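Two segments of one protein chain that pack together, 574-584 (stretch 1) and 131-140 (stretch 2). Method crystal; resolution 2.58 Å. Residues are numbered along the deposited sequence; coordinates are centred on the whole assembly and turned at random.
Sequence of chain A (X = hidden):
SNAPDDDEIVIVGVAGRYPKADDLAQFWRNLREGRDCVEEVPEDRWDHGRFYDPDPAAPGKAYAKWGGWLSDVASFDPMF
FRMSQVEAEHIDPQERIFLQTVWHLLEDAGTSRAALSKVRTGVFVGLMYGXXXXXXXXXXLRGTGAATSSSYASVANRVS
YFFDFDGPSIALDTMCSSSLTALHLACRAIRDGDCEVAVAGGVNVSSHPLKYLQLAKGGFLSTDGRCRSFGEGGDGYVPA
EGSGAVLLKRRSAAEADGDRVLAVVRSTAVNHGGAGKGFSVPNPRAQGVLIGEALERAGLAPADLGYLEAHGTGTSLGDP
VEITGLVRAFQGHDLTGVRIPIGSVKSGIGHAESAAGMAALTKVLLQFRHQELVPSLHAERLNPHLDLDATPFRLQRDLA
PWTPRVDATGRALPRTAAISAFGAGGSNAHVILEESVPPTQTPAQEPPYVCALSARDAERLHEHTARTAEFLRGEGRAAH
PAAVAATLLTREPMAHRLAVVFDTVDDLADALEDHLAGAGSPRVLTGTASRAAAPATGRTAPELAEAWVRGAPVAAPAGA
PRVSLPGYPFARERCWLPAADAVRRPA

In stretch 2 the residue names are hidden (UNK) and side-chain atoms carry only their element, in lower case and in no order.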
# COMPACT_ATOMS: atom_id res chain seq x y z
N ARG A 574 -25.03 -16.06 0.08
CA ARG A 574 -25.10 -14.82 -0.67
C ARG A 574 -24.94 -13.65 0.30
O ARG A 574 -25.61 -13.57 1.31
CB ARG A 574 -26.42 -14.78 -1.42
CG ARG A 574 -26.71 -13.46 -2.08
CD ARG A 574 -27.68 -13.57 -3.26
NE ARG A 574 -27.73 -12.27 -3.91
CZ ARG A 574 -27.00 -11.91 -4.96
NH1 ARG A 574 -27.12 -10.68 -5.44
NH2 ARG A 574 -26.15 -12.77 -5.53
N CYS A 575 -23.99 -12.77 0.02
CA CYS A 575 -23.84 -11.52 0.77
C CYS A 575 -23.63 -10.41 -0.25
O CYS A 575 -22.52 -10.14 -0.75
CB CYS A 575 -22.66 -11.59 1.76
SG CYS A 575 -22.70 -13.05 2.84
N TRP A 576 -24.74 -9.80 -0.62
CA TRP A 576 -24.73 -8.73 -1.60
C TRP A 576 -25.73 -7.74 -1.09
O TRP A 576 -26.80 -8.14 -0.65
CB TRP A 576 -25.09 -9.25 -2.99
CG TRP A 576 -24.49 -8.42 -4.12
CD1 TRP A 576 -25.15 -7.58 -4.95
CD2 TRP A 576 -23.11 -8.37 -4.54
NE1 TRP A 576 -24.30 -7.02 -5.87
CE2 TRP A 576 -23.03 -7.48 -5.63
CE3 TRP A 576 -21.93 -8.98 -4.09
CZ2 TRP A 576 -21.84 -7.19 -6.30
CZ3 TRP A 576 -20.73 -8.69 -4.75
CH2 TRP A 576 -20.70 -7.80 -5.85
N LEU A 577 -25.36 -6.47 -1.08
CA LEU A 577 -26.26 -5.47 -0.56
C LEU A 577 -27.56 -5.61 -1.37
O LEU A 577 -27.52 -5.98 -2.53
CB LEU A 577 -25.65 -4.07 -0.67
CG LEU A 577 -26.34 -2.99 0.17
CD1 LEU A 577 -26.03 -3.11 1.66
CD2 LEU A 577 -25.96 -1.60 -0.32
N PRO A 578 -28.72 -5.43 -0.73
CA PRO A 578 -29.95 -5.49 -1.53
C PRO A 578 -30.09 -4.31 -2.45
O PRO A 578 -30.62 -4.45 -3.56
CB PRO A 578 -31.04 -5.48 -0.47
CG PRO A 578 -30.38 -6.17 0.69
CD PRO A 578 -29.00 -5.57 0.71
N ALA A 579 -29.59 -3.15 -1.99
CA ALA A 579 -29.55 -1.93 -2.81
C ALA A 579 -28.71 -2.06 -4.11
O ALA A 579 -28.91 -1.28 -5.06
CB ALA A 579 -29.07 -0.77 -1.98
N ALA A 580 -27.78 -3.01 -4.15
CA ALA A 580 -26.98 -3.22 -5.37
C ALA A 580 -27.78 -3.77 -6.53
O ALA A 580 -27.31 -3.74 -7.66
CB ALA A 580 -25.80 -4.13 -5.10
N ASP A 581 -28.99 -4.25 -6.27
CA ASP A 581 -29.85 -4.79 -7.32
C ASP A 581 -30.42 -3.70 -8.24
O ASP A 581 -30.98 -4.02 -9.28
CB ASP A 581 -30.94 -5.64 -6.68
CG ASP A 581 -30.36 -6.71 -5.74
OD1 ASP A 581 -29.21 -7.17 -5.98
OD2 ASP A 581 -31.04 -7.05 -4.74
N ALA A 582 -30.25 -2.43 -7.87
CA ALA A 582 -30.59 -1.30 -8.76
C ALA A 582 -30.04 -1.44 -10.20
O ALA A 582 -30.77 -1.19 -11.16
CB ALA A 582 -30.12 0.02 -8.13
N VAL A 583 -28.78 -1.87 -10.33
CA VAL A 583 -28.05 -1.86 -11.61
C VAL A 583 -28.41 -3.05 -12.51
O VAL A 583 -27.95 -3.16 -13.63
CB VAL A 583 -26.49 -1.71 -11.44
CG1 VAL A 583 -26.15 -0.39 -10.74
CG2 VAL A 583 -25.84 -2.89 -10.71
N ARG A 584 -29.27 -3.92 -12.01
CA ARG A 584 -29.83 -5.03 -12.80
C ARG A 584 -31.26 -4.74 -13.28
O ARG A 584 -31.82 -3.68 -13.00
CB ARG A 584 -29.81 -6.29 -11.95
CG ARG A 584 -28.47 -6.54 -11.31
CD ARG A 584 -28.54 -7.57 -10.21
NE ARG A 584 -29.09 -8.83 -10.69
CZ ARG A 584 -29.25 -9.89 -9.93
NH1 ARG A 584 -28.88 -9.84 -8.66
NH2 ARG A 584 -29.76 -11.02 -10.43
N UNK A 131 -14.76 -0.46 -5.69
CA UNK A 131 -16.02 -0.06 -6.21
C UNK A 131 -17.22 -0.47 -5.44
O UNK A 131 -18.26 0.16 -5.61
n UNK A 131 -13.95 0.64 -10.23
c UNK A 131 -14.13 1.72 -9.49
c UNK A 131 -14.67 -0.40 -9.69
c UNK A 131 -15.30 0.08 -8.61
n UNK A 131 -14.93 1.40 -8.48
c UNK A 131 -16.19 -0.60 -7.61
N UNK A 132 -17.13 -1.49 -4.61
CA UNK A 132 -18.32 -1.92 -3.87
C UNK A 132 -18.85 -0.78 -3.01
O UNK A 132 -20.08 -0.67 -2.81
c UNK A 132 -19.57 -3.83 -1.12
c UNK A 132 -19.24 -3.84 -2.48
c UNK A 132 -20.67 -4.53 -0.65
c UNK A 132 -18.02 -3.11 -2.99
c UNK A 132 -21.44 -5.27 -1.53
c UNK A 132 -20.02 -4.59 -3.33
o UNK A 132 -22.53 -6.01 -1.10
c UNK A 132 -21.12 -5.31 -2.86
N UNK A 133 -17.95 0.09 -2.52
CA UNK A 133 -18.40 1.21 -1.70
C UNK A 133 -19.32 2.19 -2.41
O UNK A 133 -19.96 2.98 -1.76
o UNK A 133 -15.16 4.14 -0.48
n UNK A 133 -14.30 3.24 -2.37
c UNK A 133 -17.23 1.97 -1.10
c UNK A 133 -15.31 3.50 -1.54
c UNK A 133 -16.67 3.03 -2.01
N UNK A 134 -19.37 2.16 -3.74
CA UNK A 134 -20.33 3.02 -4.46
C UNK A 134 -21.77 2.63 -4.21
O UNK A 134 -22.64 3.48 -4.22
c UNK A 134 -20.13 2.95 -5.95
c UNK A 134 -18.13 4.60 -6.01
c UNK A 134 -18.85 3.17 -8.02
c UNK A 134 -18.74 3.27 -6.49
N UNK A 135 -22.04 1.35 -4.04
CA UNK A 135 -23.39 0.92 -3.73
C UNK A 135 -23.90 1.42 -2.37
O UNK A 135 -23.16 1.46 -1.36
c UNK A 135 -23.51 -0.60 -3.72
c UNK A 135 -22.15 -2.87 -6.47
c UNK A 135 -24.05 -0.84 -6.16
o UNK A 135 -22.76 -3.05 -8.80
c UNK A 135 -22.92 -2.45 -7.55
c UNK A 135 -23.30 -1.24 -5.06
c UNK A 135 -22.35 -2.28 -5.23
c UNK A 135 -23.88 -1.44 -7.39
N UNK A 136 -25.19 1.78 -2.37
CA UNK A 136 -25.91 2.14 -1.15
C UNK A 136 -25.56 3.51 -0.59
O UNK A 136 -25.91 3.81 0.55
N UNK A 137 -24.90 4.34 -1.39
CA UNK A 137 -24.56 5.69 -0.93
C UNK A 137 -25.78 6.63 -0.76
O UNK A 137 -25.81 7.40 0.18
c UNK A 137 -23.20 7.77 -1.26
c UNK A 137 -22.25 5.55 -1.92
c UNK A 137 -23.52 6.39 -1.83
N UNK A 138 -26.76 6.56 -1.66
CA UNK A 138 -27.99 7.36 -1.55
C UNK A 138 -28.76 7.02 -0.25
O UNK A 138 -29.04 7.90 0.58
o UNK A 138 -27.72 9.59 -4.14
c UNK A 138 -29.62 8.32 -3.32
c UNK A 138 -28.75 9.59 -3.40
c UNK A 138 -28.87 7.10 -2.79
o UNK A 138 -29.09 10.58 -2.68
N UNK A 139 -29.06 5.74 -0.09
CA UNK A 139 -29.78 5.19 1.06
C UNK A 139 -29.14 5.61 2.37
O UNK A 139 -29.82 6.07 3.27
c UNK A 139 -30.14 3.13 -1.55
o UNK A 139 -30.83 2.64 -2.49
o UNK A 139 -28.96 3.57 -1.74
c UNK A 139 -30.77 3.16 -0.14
c UNK A 139 -29.86 3.67 0.98
N UNK A 140 -27.82 5.48 2.45
CA UNK A 140 -27.08 5.88 3.64
C UNK A 140 -27.20 7.38 3.93
O UNK A 140 -27.32 7.79 5.08
c UNK A 140 -25.62 5.50 3.50

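Position 131 has one carbon leading to a five-membered ring of three carbons and two nitrogens. The ring is out of reach of stretch 1. This is an imidazole, so the residue is His-131.

Position 132 has one carbon, then a six-carbon ring bearing one oxygen. The oxygen lies beside the backbone of Leu-577, and the ring approaches the indole of Trp-576. A phenol identifies Tyr-132. Leu-577 N donates a hydrogen bond to Tyr-132 OH, at 2.9 Å and an angle of 147°. The ring edge points at the face of the Trp-576 six-membered ring, with centroids 5.0 Å apart and planes at 66°.

Position 133 has three carbons, the third carrying one oxygen and one nitrogen. It does not touch stretch 1. The terminal amide gives Gln-133.

Position 134 has four carbons, forked at the second, and no contact with stretch 1. The fork one carbon beyond CB marks Leu-134. Leu-134 N donates a hydrogen bond to His-131 O at 3.0 Å.

Position 135 again has one carbon and a six-carbon ring with one oxygen. The ring meets Trp-576, Ala-580 and Val-583. This is Tyr-135. Ala-580 CB sits over one ring face, 3.7 Å from the centroid and 7° off the normal, a CH-pi contact. Val-583 CG2 lies 3.6 Å from Tyr-135 OH.

Position 136 has no side-chain atoms, so it is Gly-136. Its phi of 74° favours glycine. Leu-577 CD2 is 3.8 Å from Gly-136 CA; an ideal CB would fall 2.7 Å from that CD2, a clash.

Position 137 has one carbon carrying two more, pointing away from stretch 1. Branching at CB gives Val-137, where the helix begins.

Position 138 has three carbons, the third carrying two oxygens, out of reach of stretch 1. Three carbons ending in a carboxylate make it Glu-138.

Position 139 has the same atom set, with its carboxylate near Ala-579. It is Glu-139. Ala-579 CB lies 3.9 Å from Glu-139 OE2, a van der Waals contact.

Position 140 has a single carbon and no contact. It is Ala-140.

The contact buries 425 Å², both sides summed. Most of it is apolar and aromatic packing. Tyr-135 contributes the largest covered area and Tyr-132 the next. One hydrogen bond, from Leu-577 N to Tyr-132 OH, ties the stretches together. Gly-136 lets Leu-577 pack close to the backbone.

Stretch 2 (131-140) HYQLYGVEEA
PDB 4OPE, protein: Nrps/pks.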